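Local coordinates for protein interferon (Danio rerio, PDB 3PIV) that probably acts as a secreted antiviral cytokine of the type I interferon family, binding cell-surface cytokine receptors, at residues H64-R69 with V75-N80; K22-K27 with N80-F85; K53-T58 with I153-A158; G8-I13 with Q149-I154; L31-P36 with R121-I126. All blocks are in the same frame, centred on the assembly; numbering follows the deposited sequence.

Contact 1. Residues H64-R69 with V75-N80; sequences HLMDAR and VNWDQN
The Trp77 indole is met obliquely by the methyl of Met66, CE standing 4.0 Å from CZ3, and the two side chains run at about a right angle to each other. One face of the indole carries Val75 CG2, 3.7 Å above the plane and offset toward the rim. These groups pack across the loop joining helix 48-66 to helix 79-101 in the helical bundle of a type I interferon. Bends at both chi2 and chi3 of Met66 carry its terminal methyl over to the tryptophan, while the ring NH, NE1, is tied to Glu138 of helix 134-158. The other flat group is the guanidinium of Arg69. Gln79 OE1 lies at its edge, near its plane, with the amide turned 50° from it. Arg69 NE pairs with Asp67 OD1 at 3.2 Å, and NH2 forms a salt bridge with Glu83, so carboxylates supply the stronger partners. Across the loop NH1 gives Gln79 OE1 a weak hydrogen bond of 3.3 Å, bent to 132°.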
# COMPACT_ATOMS: atom_id res chain seq x y z
N HIS A 64 5.03 -0.80 6.18
CA HIS A 64 6.02 -0.03 6.90
C HIS A 64 5.46 1.29 7.42
O HIS A 64 5.76 1.70 8.54
CB HIS A 64 7.25 0.18 6.03
CG HIS A 64 7.97 -1.09 5.72
ND1 HIS A 64 8.76 -1.26 4.61
CD2 HIS A 64 7.99 -2.28 6.39
CE1 HIS A 64 9.26 -2.49 4.61
NE2 HIS A 64 8.81 -3.12 5.67
N LEU A 65 4.62 1.92 6.60
CA LEU A 65 4.01 3.19 6.96
C LEU A 65 3.08 3.03 8.16
O LEU A 65 3.05 3.88 9.06
CB LEU A 65 3.21 3.75 5.77
CG LEU A 65 2.53 5.11 5.92
CD1 LEU A 65 3.53 6.18 6.32
CD2 LEU A 65 1.80 5.50 4.65
N MET A 66 2.33 1.93 8.17
CA MET A 66 1.23 1.74 9.12
C MET A 66 1.70 1.12 10.43
O MET A 66 1.00 1.17 11.43
CB MET A 66 0.12 0.89 8.50
CG MET A 66 -0.62 1.58 7.34
SD MET A 66 -1.57 3.01 7.87
CE MET A 66 -3.01 2.27 8.63
N ASP A 67 2.89 0.53 10.39
CA ASP A 67 3.49 -0.15 11.55
C ASP A 67 4.10 0.92 12.44
O ASP A 67 5.32 0.99 12.58
CB ASP A 67 4.57 -1.12 11.05
CG ASP A 67 5.15 -2.01 12.17
OD1 ASP A 67 4.54 -2.12 13.25
OD2 ASP A 67 6.23 -2.62 11.95
N ALA A 68 3.25 1.75 13.04
CA ALA A 68 3.72 2.94 13.74
C ALA A 68 2.93 3.24 15.02
O ALA A 68 2.64 4.39 15.32
CB ALA A 68 3.69 4.16 12.80
N ARG A 69 2.58 2.19 15.75
CA ARG A 69 1.84 2.33 16.99
C ARG A 69 2.44 3.40 17.90
O ARG A 69 1.73 4.17 18.52
CB ARG A 69 1.78 0.98 17.69
CG ARG A 69 2.84 -0.02 17.17
CD ARG A 69 2.64 -0.57 15.71
NE ARG A 69 2.60 -2.03 15.76
CZ ARG A 69 1.49 -2.75 15.92
NH1 ARG A 69 0.29 -2.15 16.04
NH2 ARG A 69 1.58 -4.08 15.98
N VAL A 75 -4.52 9.20 17.35
CA VAL A 75 -5.69 8.52 16.79
C VAL A 75 -6.23 7.46 17.72
O VAL A 75 -5.50 6.85 18.50
CB VAL A 75 -5.44 7.86 15.41
CG1 VAL A 75 -5.20 8.92 14.34
CG2 VAL A 75 -4.30 6.82 15.49
N ASN A 76 -7.52 7.23 17.59
CA ASN A 76 -8.23 6.30 18.43
C ASN A 76 -8.37 4.96 17.71
O ASN A 76 -9.15 4.10 18.14
CB ASN A 76 -9.61 6.87 18.68
CG ASN A 76 -10.21 7.46 17.42
OD1 ASN A 76 -10.88 6.76 16.66
ND2 ASN A 76 -9.91 8.73 17.16
N TRP A 77 -7.63 4.78 16.62
CA TRP A 77 -7.74 3.55 15.83
C TRP A 77 -7.53 2.33 16.72
O TRP A 77 -6.78 2.39 17.69
CB TRP A 77 -6.71 3.51 14.70
CG TRP A 77 -6.87 4.60 13.71
CD1 TRP A 77 -7.93 5.45 13.59
CD2 TRP A 77 -5.94 4.95 12.69
NE1 TRP A 77 -7.71 6.32 12.56
CE2 TRP A 77 -6.50 6.04 11.98
CE3 TRP A 77 -4.69 4.46 12.30
CZ2 TRP A 77 -5.84 6.64 10.91
CZ3 TRP A 77 -4.04 5.06 11.23
CH2 TRP A 77 -4.62 6.15 10.55
N ASP A 78 -8.18 1.24 16.38
CA ASP A 78 -8.00 0.02 17.15
C ASP A 78 -6.68 -0.62 16.73
O ASP A 78 -6.52 -0.97 15.56
CB ASP A 78 -9.16 -0.94 16.90
CG ASP A 78 -9.11 -2.15 17.79
OD1 ASP A 78 -9.30 -1.98 19.01
OD2 ASP A 78 -8.85 -3.26 17.29
N GLN A 79 -5.74 -0.74 17.67
CA GLN A 79 -4.40 -1.20 17.31
C GLN A 79 -4.39 -2.66 16.90
O GLN A 79 -3.55 -3.07 16.12
CB GLN A 79 -3.38 -0.98 18.43
CG GLN A 79 -2.98 0.46 18.62
CD GLN A 79 -2.33 1.09 17.39
OE1 GLN A 79 -1.64 0.43 16.60
NE2 GLN A 79 -2.54 2.40 17.23
N ASN A 80 -5.28 -3.46 17.45
CA ASN A 80 -5.35 -4.84 17.05
C ASN A 80 -5.79 -4.91 15.60
O ASN A 80 -5.34 -5.77 14.85
CB ASN A 80 -6.31 -5.63 17.94
CG ASN A 80 -5.82 -5.73 19.38
OD1 ASN A 80 -4.64 -5.95 19.63
ND2 ASN A 80 -6.74 -5.59 20.33

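Contact 2. Residues K22-K27 with N80-F85; sequences KNMGGK and NTVEDF
Asn23 and Met24 face helix 79-101, the first through a water, the second directly. Asn23 O takes a weak, long bond from a water that also donates to Thr81 OG1, the latter at 2.8 Å. The same hydroxyl is bonded to Asp78, which caps helix 79-101. Met24 CB presses on Thr81 CG2 at 3.5 Å, the shortest approach between side chains here. With CG set between the backbone N and the carbonyl carbon (chi1 62°), the chain extends inward and brings SD within 4.0 Å of Val82 CG2. A bend at chi3 (73°) then carries the methyl to Phe85, CE lying 3.9 Å from CB and oblique to the ring. This is buried packing toward one end of the type I interferon helical bundle, a member of the four-helical cytokine class: Met24 also touches Met66 and Trp77, and Phe85 reaches Val144 and Leu148 of helix 134-158. Past Met24 the chain swings away, and Gly26 O accepts a hydrogen bond from Arg141 NH2.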
# COMPACT_ATOMS: atom_id res chain seq x y z
N LYS A 22 -11.27 0.34 6.97
CA LYS A 22 -12.52 1.02 7.29
C LYS A 22 -12.88 0.87 8.77
O LYS A 22 -13.25 1.85 9.41
CB LYS A 22 -13.66 0.48 6.44
CG LYS A 22 -14.99 1.18 6.69
CD LYS A 22 -16.10 0.57 5.84
CE LYS A 22 -16.29 -0.92 6.15
NZ LYS A 22 -17.29 -1.55 5.24
N ASN A 23 -12.74 -0.34 9.31
CA ASN A 23 -13.18 -0.57 10.69
C ASN A 23 -12.23 -0.12 11.83
O ASN A 23 -12.64 -0.02 12.97
CB ASN A 23 -13.63 -2.03 10.87
CG ASN A 23 -14.81 -2.39 9.96
OD1 ASN A 23 -15.02 -3.55 9.59
ND2 ASN A 23 -15.59 -1.37 9.60
N MET A 24 -10.97 0.17 11.51
CA MET A 24 -10.01 0.57 12.54
C MET A 24 -10.28 1.96 13.10
O MET A 24 -9.82 2.30 14.18
CB MET A 24 -8.55 0.46 12.05
CG MET A 24 -8.17 1.37 10.86
SD MET A 24 -6.38 1.37 10.52
CE MET A 24 -6.13 -0.24 9.80
N GLY A 25 -11.03 2.77 12.37
CA GLY A 25 -11.22 4.14 12.80
C GLY A 25 -12.55 4.70 12.37
O GLY A 25 -13.48 3.96 12.03
N GLY A 26 -12.65 6.02 12.37
CA GLY A 26 -13.89 6.68 12.03
C GLY A 26 -14.17 6.57 10.55
O GLY A 26 -13.64 5.69 9.87
N LYS A 27 -15.03 7.47 10.06
CA LYS A 27 -15.27 7.57 8.64
C LYS A 27 -14.03 8.18 7.99
O LYS A 27 -13.23 8.84 8.67
CB LYS A 27 -16.51 8.44 8.36
CG LYS A 27 -16.20 9.92 8.16
CD LYS A 27 -16.36 10.73 9.43
CE LYS A 27 -17.75 11.36 9.51
NZ LYS A 27 -18.00 11.99 10.83
N ASN A 80 -5.28 -3.46 17.45
CA ASN A 80 -5.35 -4.84 17.05
C ASN A 80 -5.79 -4.91 15.60
O ASN A 80 -5.34 -5.77 14.85
CB ASN A 80 -6.31 -5.63 17.94
CG ASN A 80 -5.82 -5.73 19.38
OD1 ASN A 80 -4.64 -5.95 19.63
ND2 ASN A 80 -6.74 -5.59 20.33
N THR A 81 -6.69 -4.02 15.21
CA THR A 81 -7.12 -3.96 13.81
C THR A 81 -5.94 -3.52 12.94
O THR A 81 -5.72 -4.05 11.85
CB THR A 81 -8.34 -3.04 13.61
OG1 THR A 81 -9.40 -3.46 14.46
CG2 THR A 81 -8.82 -3.06 12.14
N VAL A 82 -5.14 -2.57 13.42
CA VAL A 82 -3.94 -2.20 12.69
C VAL A 82 -3.06 -3.43 12.46
O VAL A 82 -2.63 -3.72 11.33
CB VAL A 82 -3.14 -1.12 13.39
CG1 VAL A 82 -1.85 -0.85 12.61
CG2 VAL A 82 -3.96 0.15 13.51
N GLU A 83 -2.81 -4.18 13.52
CA GLU A 83 -1.96 -5.35 13.41
C GLU A 83 -2.53 -6.35 12.40
O GLU A 83 -1.81 -6.94 11.60
CB GLU A 83 -1.76 -6.00 14.80
CG GLU A 83 -1.02 -7.34 14.77
CD GLU A 83 0.44 -7.23 14.38
OE1 GLU A 83 0.97 -6.10 14.26
OE2 GLU A 83 1.07 -8.28 14.17
N ASP A 84 -3.84 -6.55 12.43
CA ASP A 84 -4.44 -7.45 11.44
C ASP A 84 -4.20 -6.95 10.02
O ASP A 84 -3.92 -7.73 9.11
CB ASP A 84 -5.93 -7.65 11.72
CG ASP A 84 -6.18 -8.46 12.99
OD1 ASP A 84 -5.33 -9.33 13.30
OD2 ASP A 84 -7.20 -8.24 13.66
N PHE A 85 -4.31 -5.63 9.85
CA PHE A 85 -4.13 -5.00 8.56
C PHE A 85 -2.73 -5.28 8.05
O PHE A 85 -2.54 -5.67 6.88
CB PHE A 85 -4.35 -3.49 8.69
CG PHE A 85 -4.23 -2.74 7.39
CD1 PHE A 85 -3.10 -2.01 7.11
CD2 PHE A 85 -5.27 -2.75 6.47
CE1 PHE A 85 -2.98 -1.31 5.91
CE2 PHE A 85 -5.17 -2.05 5.28
CZ PHE A 85 -4.02 -1.33 5.00
O HOH W 1 -12.12 -3.30 14.04

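Contact 3. Residues K53-T58 with I153-A158; sequences KFLVLT and IIASNA
Ile154 sets its CD1 methyl obliquely against the Phe54 ring, 3.9 Å from CE2 and 4.1 Å from CD2, with the side chains at about a right angle. Ile154 reaches across because CG1 is anti to the carbonyl carbon and CD1 continues the chain outward at chi2 164°. The remaining apolar contacts belong to Leu55, whose CG approaches the Ile154 CG2 branch at 4.3 Å and whose CD1 meets Ala155 CB at the same distance. All four residues are buried.

The polar interaction lies within helix 48-66. Thr58 OG1 donates to Phe54 O at 2.7 Å, tilted 23° from the carbonyl plane, while Thr58 N reaches that oxygen from the opposite face. OG1 thereby sits over the centre of one face of the Phe54 ring, 3.4 Å above it; Tyr40 meets the same ring edge-to-face.

The short axes approach to 11.0 Å and run at 154°, close to antiparallel. Such a pairing of helix 48-66 with helix 134-158 through aliphatic and aromatic side chains is characteristic of the hydrophobic core in the helical cytokine fold.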
# COMPACT_ATOMS: atom_id res chain seq x y z
N LYS A 53 6.15 -7.11 -9.09
CA LYS A 53 7.24 -6.49 -8.35
C LYS A 53 6.72 -5.22 -7.71
O LYS A 53 7.06 -4.93 -6.57
CB LYS A 53 8.40 -6.13 -9.28
CG LYS A 53 9.14 -7.32 -9.86
CD LYS A 53 10.41 -6.83 -10.53
CE LYS A 53 11.00 -7.87 -11.46
NZ LYS A 53 12.45 -7.58 -11.69
N PHE A 54 5.92 -4.47 -8.46
CA PHE A 54 5.29 -3.24 -7.99
C PHE A 54 4.29 -3.49 -6.86
O PHE A 54 4.15 -2.66 -5.95
CB PHE A 54 4.55 -2.54 -9.14
CG PHE A 54 3.86 -1.26 -8.71
CD1 PHE A 54 4.58 -0.09 -8.57
CD2 PHE A 54 2.50 -1.25 -8.41
CE1 PHE A 54 3.95 1.09 -8.16
CE2 PHE A 54 1.86 -0.07 -8.00
CZ PHE A 54 2.58 1.10 -7.88
N LEU A 55 3.57 -4.61 -6.92
CA LEU A 55 2.64 -4.92 -5.85
C LEU A 55 3.41 -5.23 -4.57
O LEU A 55 3.04 -4.78 -3.49
CB LEU A 55 1.73 -6.08 -6.24
CG LEU A 55 0.64 -5.72 -7.25
CD1 LEU A 55 -0.05 -6.98 -7.72
CD2 LEU A 55 -0.36 -4.73 -6.65
N VAL A 56 4.50 -5.98 -4.69
CA VAL A 56 5.31 -6.30 -3.52
C VAL A 56 5.90 -5.05 -2.91
O VAL A 56 5.82 -4.86 -1.71
CB VAL A 56 6.45 -7.28 -3.82
CG1 VAL A 56 7.37 -7.43 -2.58
CG2 VAL A 56 5.89 -8.61 -4.23
N LEU A 57 6.48 -4.18 -3.75
CA LEU A 57 7.06 -2.94 -3.28
C LEU A 57 6.05 -2.10 -2.52
O LEU A 57 6.32 -1.65 -1.41
CB LEU A 57 7.63 -2.12 -4.45
CG LEU A 57 8.94 -2.61 -5.06
CD1 LEU A 57 9.24 -1.81 -6.28
CD2 LEU A 57 10.11 -2.55 -4.04
N THR A 58 4.88 -1.90 -3.13
CA THR A 58 3.84 -1.08 -2.53
C THR A 58 3.26 -1.69 -1.24
O THR A 58 3.06 -0.98 -0.24
CB THR A 58 2.72 -0.75 -3.55
OG1 THR A 58 3.31 -0.35 -4.80
CG2 THR A 58 1.87 0.38 -3.03
N ILE A 153 -6.93 -3.23 -9.22
CA ILE A 153 -7.08 -3.15 -10.66
C ILE A 153 -5.86 -3.78 -11.32
O ILE A 153 -5.99 -4.62 -12.19
CB ILE A 153 -7.22 -1.68 -11.12
CG1 ILE A 153 -8.56 -1.11 -10.64
CG2 ILE A 153 -7.10 -1.58 -12.63
CD1 ILE A 153 -8.79 0.31 -11.10
N ILE A 154 -4.69 -3.38 -10.86
CA ILE A 154 -3.44 -3.95 -11.36
C ILE A 154 -3.39 -5.46 -11.19
O ILE A 154 -2.92 -6.17 -12.08
CB ILE A 154 -2.24 -3.30 -10.67
CG1 ILE A 154 -2.10 -1.84 -11.14
CG2 ILE A 154 -0.97 -4.11 -10.94
CD1 ILE A 154 -1.20 -1.01 -10.26
N ALA A 155 -3.86 -5.96 -10.05
CA ALA A 155 -3.87 -7.40 -9.82
C ALA A 155 -4.84 -8.06 -10.79
O ALA A 155 -4.49 -9.06 -11.42
CB ALA A 155 -4.24 -7.72 -8.38
N SER A 156 -6.04 -7.51 -10.92
CA SER A 156 -7.00 -8.04 -11.88
C SER A 156 -6.35 -8.14 -13.24
O SER A 156 -6.33 -9.22 -13.84
CB SER A 156 -8.24 -7.14 -12.01
OG SER A 156 -9.11 -7.31 -10.91
N ASN A 157 -5.82 -7.02 -13.73
CA ASN A 157 -5.27 -6.97 -15.08
C ASN A 157 -4.05 -7.87 -15.20
O ASN A 157 -3.78 -8.42 -16.26
CB ASN A 157 -4.91 -5.55 -15.50
CG ASN A 157 -6.10 -4.59 -15.52
OD1 ASN A 157 -7.26 -5.00 -15.72
ND2 ASN A 157 -5.82 -3.31 -15.32
N ALA A 158 -3.31 -8.01 -14.11
CA ALA A 158 -2.11 -8.84 -14.12
C ALA A 158 -2.50 -10.31 -14.35
O ALA A 158 -1.93 -10.98 -15.22
CB ALA A 158 -1.32 -8.68 -12.84

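Contact 4. Residues G8-I13 with Q149-I154; sequences GRYRII and QRMDII
Arg11 and Asp152 approach obliquely, the guanidinium and carboxylate planes standing 61° apart. Asp152 OD2 lies at the edge of the guanidinium, near its plane, 3.1 Å from NH1. This salt bridge contains one weak hydrogen bond, since the N-H points to OD2 at only 143°. The twist and the use of one nitrogen exclude a flat, two-pronged pairing. Arg11 leaves helix 10-23 with CG anti to the backbone N and kinks at chi2 (62°), which lays its CD beside the acid, 3.5 Å from Asp152 OD1.

The other oxygen, OD1, is bonded to Thr14 OG1 of helix 10-23. It also lies near the plane of the Tyr10 ring, at its edge, with CD2 4.3 Å away. Farther into the bundle, Tyr10 and Met151 cross at a slant; the bend at the end of the methionine brings its CE to 3.9 Å from Tyr10 OH. Leu55 of helix 48-66 packs on both of these residues, and Lys92 of helix 79-101 also touches Tyr10.

Helix 10-23 is thus joined to helix 134-158 of the interferon bundle by a salt bridge beside the packing of a methionine methyl on the tyrosine hydroxyl. Asp152 is buried whereas Arg11 is exposed; the arginine and the threonine hydroxyl together probably stabilise the carboxylate as an anion within the interface.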
# COMPACT_ATOMS: atom_id res chain seq x y z
N GLY A 8 -3.96 -14.88 -7.63
CA GLY A 8 -5.29 -15.46 -7.61
C GLY A 8 -6.04 -15.08 -6.36
O GLY A 8 -5.48 -15.05 -5.26
N ARG A 9 -7.33 -14.78 -6.52
CA ARG A 9 -8.18 -14.43 -5.39
C ARG A 9 -7.71 -13.15 -4.69
O ARG A 9 -8.01 -12.93 -3.52
CB ARG A 9 -8.24 -15.60 -4.40
CG ARG A 9 -9.08 -16.78 -4.91
CD ARG A 9 -8.98 -18.02 -4.00
NE ARG A 9 -9.57 -17.81 -2.68
CZ ARG A 9 -8.87 -17.82 -1.54
NH1 ARG A 9 -7.56 -18.02 -1.56
NH2 ARG A 9 -9.49 -17.62 -0.38
N TYR A 10 -7.01 -12.30 -5.44
CA TYR A 10 -6.47 -11.06 -4.88
C TYR A 10 -7.58 -10.15 -4.38
O TYR A 10 -7.39 -9.40 -3.43
CB TYR A 10 -5.61 -10.33 -5.92
CG TYR A 10 -4.70 -9.29 -5.31
CD1 TYR A 10 -3.36 -9.59 -5.04
CD2 TYR A 10 -5.17 -8.02 -4.99
CE1 TYR A 10 -2.52 -8.65 -4.48
CE2 TYR A 10 -4.33 -7.07 -4.41
CZ TYR A 10 -3.01 -7.39 -4.16
OH TYR A 10 -2.18 -6.46 -3.60
N ARG A 11 -8.73 -10.22 -5.03
CA ARG A 11 -9.88 -9.42 -4.66
C ARG A 11 -10.19 -9.67 -3.19
O ARG A 11 -10.63 -8.79 -2.47
CB ARG A 11 -11.08 -9.75 -5.55
CG ARG A 11 -12.34 -8.95 -5.26
CD ARG A 11 -12.12 -7.45 -5.46
NE ARG A 11 -13.25 -6.68 -4.94
CZ ARG A 11 -13.33 -5.36 -4.93
NH1 ARG A 11 -12.34 -4.61 -5.43
NH2 ARG A 11 -14.41 -4.77 -4.42
N ILE A 12 -9.92 -10.89 -2.74
CA ILE A 12 -10.09 -11.23 -1.33
C ILE A 12 -9.20 -10.39 -0.40
O ILE A 12 -9.65 -9.94 0.65
CB ILE A 12 -9.78 -12.72 -1.09
CG1 ILE A 12 -10.76 -13.59 -1.88
CG2 ILE A 12 -9.79 -13.03 0.39
CD1 ILE A 12 -12.18 -13.19 -1.70
N ILE A 13 -7.95 -10.19 -0.80
CA ILE A 13 -7.02 -9.37 -0.03
C ILE A 13 -7.53 -7.95 -0.01
O ILE A 13 -7.52 -7.27 1.02
CB ILE A 13 -5.61 -9.34 -0.67
CG1 ILE A 13 -4.97 -10.73 -0.64
CG2 ILE A 13 -4.72 -8.34 0.04
CD1 ILE A 13 -5.26 -11.53 0.61
N GLN A 149 -7.29 0.37 -3.70
CA GLN A 149 -8.27 0.34 -4.79
C GLN A 149 -7.57 0.17 -6.13
O GLN A 149 -7.95 -0.68 -6.91
CB GLN A 149 -9.16 1.59 -4.79
CG GLN A 149 -10.23 1.54 -3.73
CD GLN A 149 -10.83 2.88 -3.38
OE1 GLN A 149 -10.23 3.93 -3.62
NE2 GLN A 149 -12.02 2.85 -2.78
N ARG A 150 -6.52 0.93 -6.36
CA ARG A 150 -5.77 0.82 -7.61
C ARG A 150 -4.94 -0.48 -7.72
O ARG A 150 -4.84 -1.06 -8.80
CB ARG A 150 -4.89 2.05 -7.82
CG ARG A 150 -5.66 3.38 -7.93
CD ARG A 150 -6.50 3.49 -9.21
NE ARG A 150 -5.73 3.36 -10.45
CZ ARG A 150 -5.21 4.37 -11.14
NH1 ARG A 150 -5.36 5.61 -10.71
NH2 ARG A 150 -4.52 4.15 -12.25
N MET A 151 -4.35 -0.92 -6.61
CA MET A 151 -3.61 -2.19 -6.62
C MET A 151 -4.48 -3.33 -7.09
O MET A 151 -4.02 -4.20 -7.80
CB MET A 151 -3.02 -2.51 -5.24
CG MET A 151 -1.88 -1.58 -4.85
SD MET A 151 -1.54 -1.63 -3.08
CE MET A 151 -0.38 -3.00 -3.02
N ASP A 152 -5.75 -3.30 -6.71
CA ASP A 152 -6.69 -4.36 -7.07
C ASP A 152 -6.95 -4.40 -8.59
O ASP A 152 -7.15 -5.46 -9.18
CB ASP A 152 -8.00 -4.14 -6.32
CG ASP A 152 -9.04 -5.18 -6.64
OD1 ASP A 152 -8.92 -6.33 -6.15
OD2 ASP A 152 -9.99 -4.86 -7.39
N ILE A 153 -6.93 -3.23 -9.22
CA ILE A 153 -7.08 -3.15 -10.66
C ILE A 153 -5.86 -3.78 -11.32
O ILE A 153 -5.99 -4.62 -12.19
CB ILE A 153 -7.22 -1.68 -11.12
CG1 ILE A 153 -8.56 -1.11 -10.64
CG2 ILE A 153 -7.10 -1.58 -12.63
CD1 ILE A 153 -8.79 0.31 -11.10
N ILE A 154 -4.69 -3.38 -10.86
CA ILE A 154 -3.44 -3.95 -11.36
C ILE A 154 -3.39 -5.46 -11.19
O ILE A 154 -2.92 -6.17 -12.08
CB ILE A 154 -2.24 -3.30 -10.67
CG1 ILE A 154 -2.10 -1.84 -11.14
CG2 ILE A 154 -0.97 -4.11 -10.94
CD1 ILE A 154 -1.20 -1.01 -10.26

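Contact 5. Residues L31-P36 with R121-I126; sequences LETPFP and RTLKKI
Thr33 sets its methyl against two branched side chains of helix 111-129: CG2 is 3.8 Å from Ile126 CD1 and 3.9 Å from Leu123 CD2. In the interferon helical bundle this brings the long connection between helix 10-23 and helix 37-44 against helix 111-129. Thr33 and Ile126 reach toward each other tip to tip, whereas Thr33 and Leu123 meet at a slant. The threonine rotamer separates its two branches, CG2 being anti to the backbone N and OG1 anti to the carbonyl carbon (chi1 -60°). Its methyl can therefore face helix 111-129 while the hydroxyl bonds to Gln139 of helix 134-158. On the helical side, an extended Ile126 chain (chi2 165°) puts CD1 at the connection.

Beyond this first shell, Gln139 OE1 also accepts a hydrogen bond from Glu32 N, fixing the backbone just before Thr33, and Val143 packs against Thr33 itself. Leu123 is buried and belongs to an inward-facing layer that includes Leu65 of helix 48-66. Farther along, Phe35 points away from helix 111-129 and meets His147 edge-to-face. Helix 37-44 begins after Pro36, whose CD lies 3.4 Å above one face of the Phe35 ring, offset toward its rim.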
# COMPACT_ATOMS: atom_id res chain seq x y z
N LEU A 31 -9.85 13.07 0.63
CA LEU A 31 -8.51 12.90 0.07
C LEU A 31 -7.96 14.28 -0.24
O LEU A 31 -8.35 14.89 -1.24
CB LEU A 31 -8.55 12.07 -1.21
CG LEU A 31 -7.30 11.30 -1.66
CD1 LEU A 31 -7.17 11.31 -3.18
CD2 LEU A 31 -6.03 11.84 -1.04
N GLU A 32 -7.07 14.77 0.62
CA GLU A 32 -6.45 16.08 0.42
C GLU A 32 -4.93 15.98 0.40
O GLU A 32 -4.21 16.94 0.67
CB GLU A 32 -6.94 17.06 1.48
CG GLU A 32 -8.40 17.52 1.25
CD GLU A 32 -8.99 18.32 2.41
OE1 GLU A 32 -8.30 18.50 3.44
OE2 GLU A 32 -10.16 18.76 2.29
N THR A 33 -4.44 14.79 0.04
CA THR A 33 -3.01 14.50 0.01
C THR A 33 -2.64 13.90 -1.35
O THR A 33 -3.43 13.18 -1.96
CB THR A 33 -2.65 13.51 1.13
OG1 THR A 33 -2.98 14.09 2.40
CG2 THR A 33 -1.16 13.14 1.10
N PRO A 34 -1.43 14.21 -1.83
CA PRO A 34 -0.91 13.71 -3.11
C PRO A 34 -0.96 12.18 -3.22
O PRO A 34 -0.77 11.47 -2.23
CB PRO A 34 0.54 14.18 -3.10
CG PRO A 34 0.52 15.42 -2.25
CD PRO A 34 -0.50 15.16 -1.19
N PHE A 35 -1.19 11.70 -4.43
CA PHE A 35 -1.34 10.28 -4.72
C PHE A 35 -0.78 10.04 -6.11
O PHE A 35 -1.10 10.77 -7.05
CB PHE A 35 -2.83 9.88 -4.68
CG PHE A 35 -3.07 8.45 -5.07
CD1 PHE A 35 -2.82 7.42 -4.17
CD2 PHE A 35 -3.48 8.13 -6.35
CE1 PHE A 35 -3.00 6.11 -4.53
CE2 PHE A 35 -3.66 6.81 -6.71
CZ PHE A 35 -3.42 5.80 -5.80
N PRO A 36 0.06 9.00 -6.27
CA PRO A 36 0.71 8.86 -7.58
C PRO A 36 -0.15 8.15 -8.65
O PRO A 36 0.26 7.12 -9.17
CB PRO A 36 1.96 8.03 -7.26
CG PRO A 36 1.52 7.14 -6.10
CD PRO A 36 0.45 7.93 -5.34
N ARG A 121 7.85 8.21 0.96
CA ARG A 121 8.70 9.16 1.64
C ARG A 121 7.94 10.42 1.96
O ARG A 121 8.01 10.94 3.06
CB ARG A 121 9.86 9.58 0.77
CG ARG A 121 11.11 9.02 1.11
CD ARG A 121 11.54 9.21 2.54
NE ARG A 121 12.32 8.06 2.97
CZ ARG A 121 13.51 8.10 3.56
NH1 ARG A 121 14.10 9.25 3.87
NH2 ARG A 121 14.09 6.94 3.85
N THR A 122 7.23 10.89 0.96
CA THR A 122 6.45 12.11 1.10
C THR A 122 5.43 11.97 2.22
O THR A 122 5.25 12.88 3.04
CB THR A 122 5.72 12.47 -0.21
OG1 THR A 122 6.68 12.83 -1.20
CG2 THR A 122 4.76 13.62 0.01
N LEU A 123 4.75 10.82 2.23
CA LEU A 123 3.71 10.57 3.22
C LEU A 123 4.32 10.59 4.62
O LEU A 123 3.78 11.20 5.52
CB LEU A 123 3.05 9.21 2.96
CG LEU A 123 2.26 9.10 1.66
CD1 LEU A 123 1.76 7.66 1.44
CD2 LEU A 123 1.09 10.07 1.70
N LYS A 124 5.44 9.91 4.80
CA LYS A 124 6.10 9.91 6.10
C LYS A 124 6.50 11.34 6.50
O LYS A 124 6.32 11.76 7.65
CB LYS A 124 7.31 8.99 6.07
CG LYS A 124 7.96 8.77 7.44
CD LYS A 124 7.20 7.72 8.24
CE LYS A 124 7.66 7.68 9.69
NZ LYS A 124 9.16 7.62 9.79
N LYS A 125 7.04 12.10 5.54
CA LYS A 125 7.42 13.48 5.79
C LYS A 125 6.24 14.29 6.30
O LYS A 125 6.38 15.07 7.24
CB LYS A 125 7.97 14.14 4.53
CG LYS A 125 8.36 15.58 4.76
CD LYS A 125 9.03 16.20 3.54
CE LYS A 125 9.77 17.47 3.93
NZ LYS A 125 10.20 18.28 2.75
N ILE A 126 5.08 14.10 5.67
CA ILE A 126 3.87 14.82 6.05
C ILE A 126 3.48 14.48 7.49
O ILE A 126 3.09 15.36 8.27
CB ILE A 126 2.71 14.45 5.12
CG1 ILE A 126 2.84 15.19 3.79
CG2 ILE A 126 1.37 14.75 5.78
CD1 ILE A 126 1.97 14.63 2.69

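In the fold
The contacts form two clusters within the single-chain bundle. Contacts 1 and 2 have centres 8 Å apart; Asp78 N probably bonds to Met24 O at 2.9 Å, and Trp77 CD1 packs on Gly25 CA at 3.6 Å. Contacts 3 and 4, also 8 Å apart, share Ile153 and Ile154 and interlock where Ala155 CB comes 3.5 Å from Tyr10 CG. About 24 Å separates the centres of contacts 1 and 3, on opposite sides of the chain's centre. Contact 5 touches both clusters, through Leu65 against Leu123 and Phe35 against Arg150. A bound nickel ion lies about 10 Å from the Leu123 side chain.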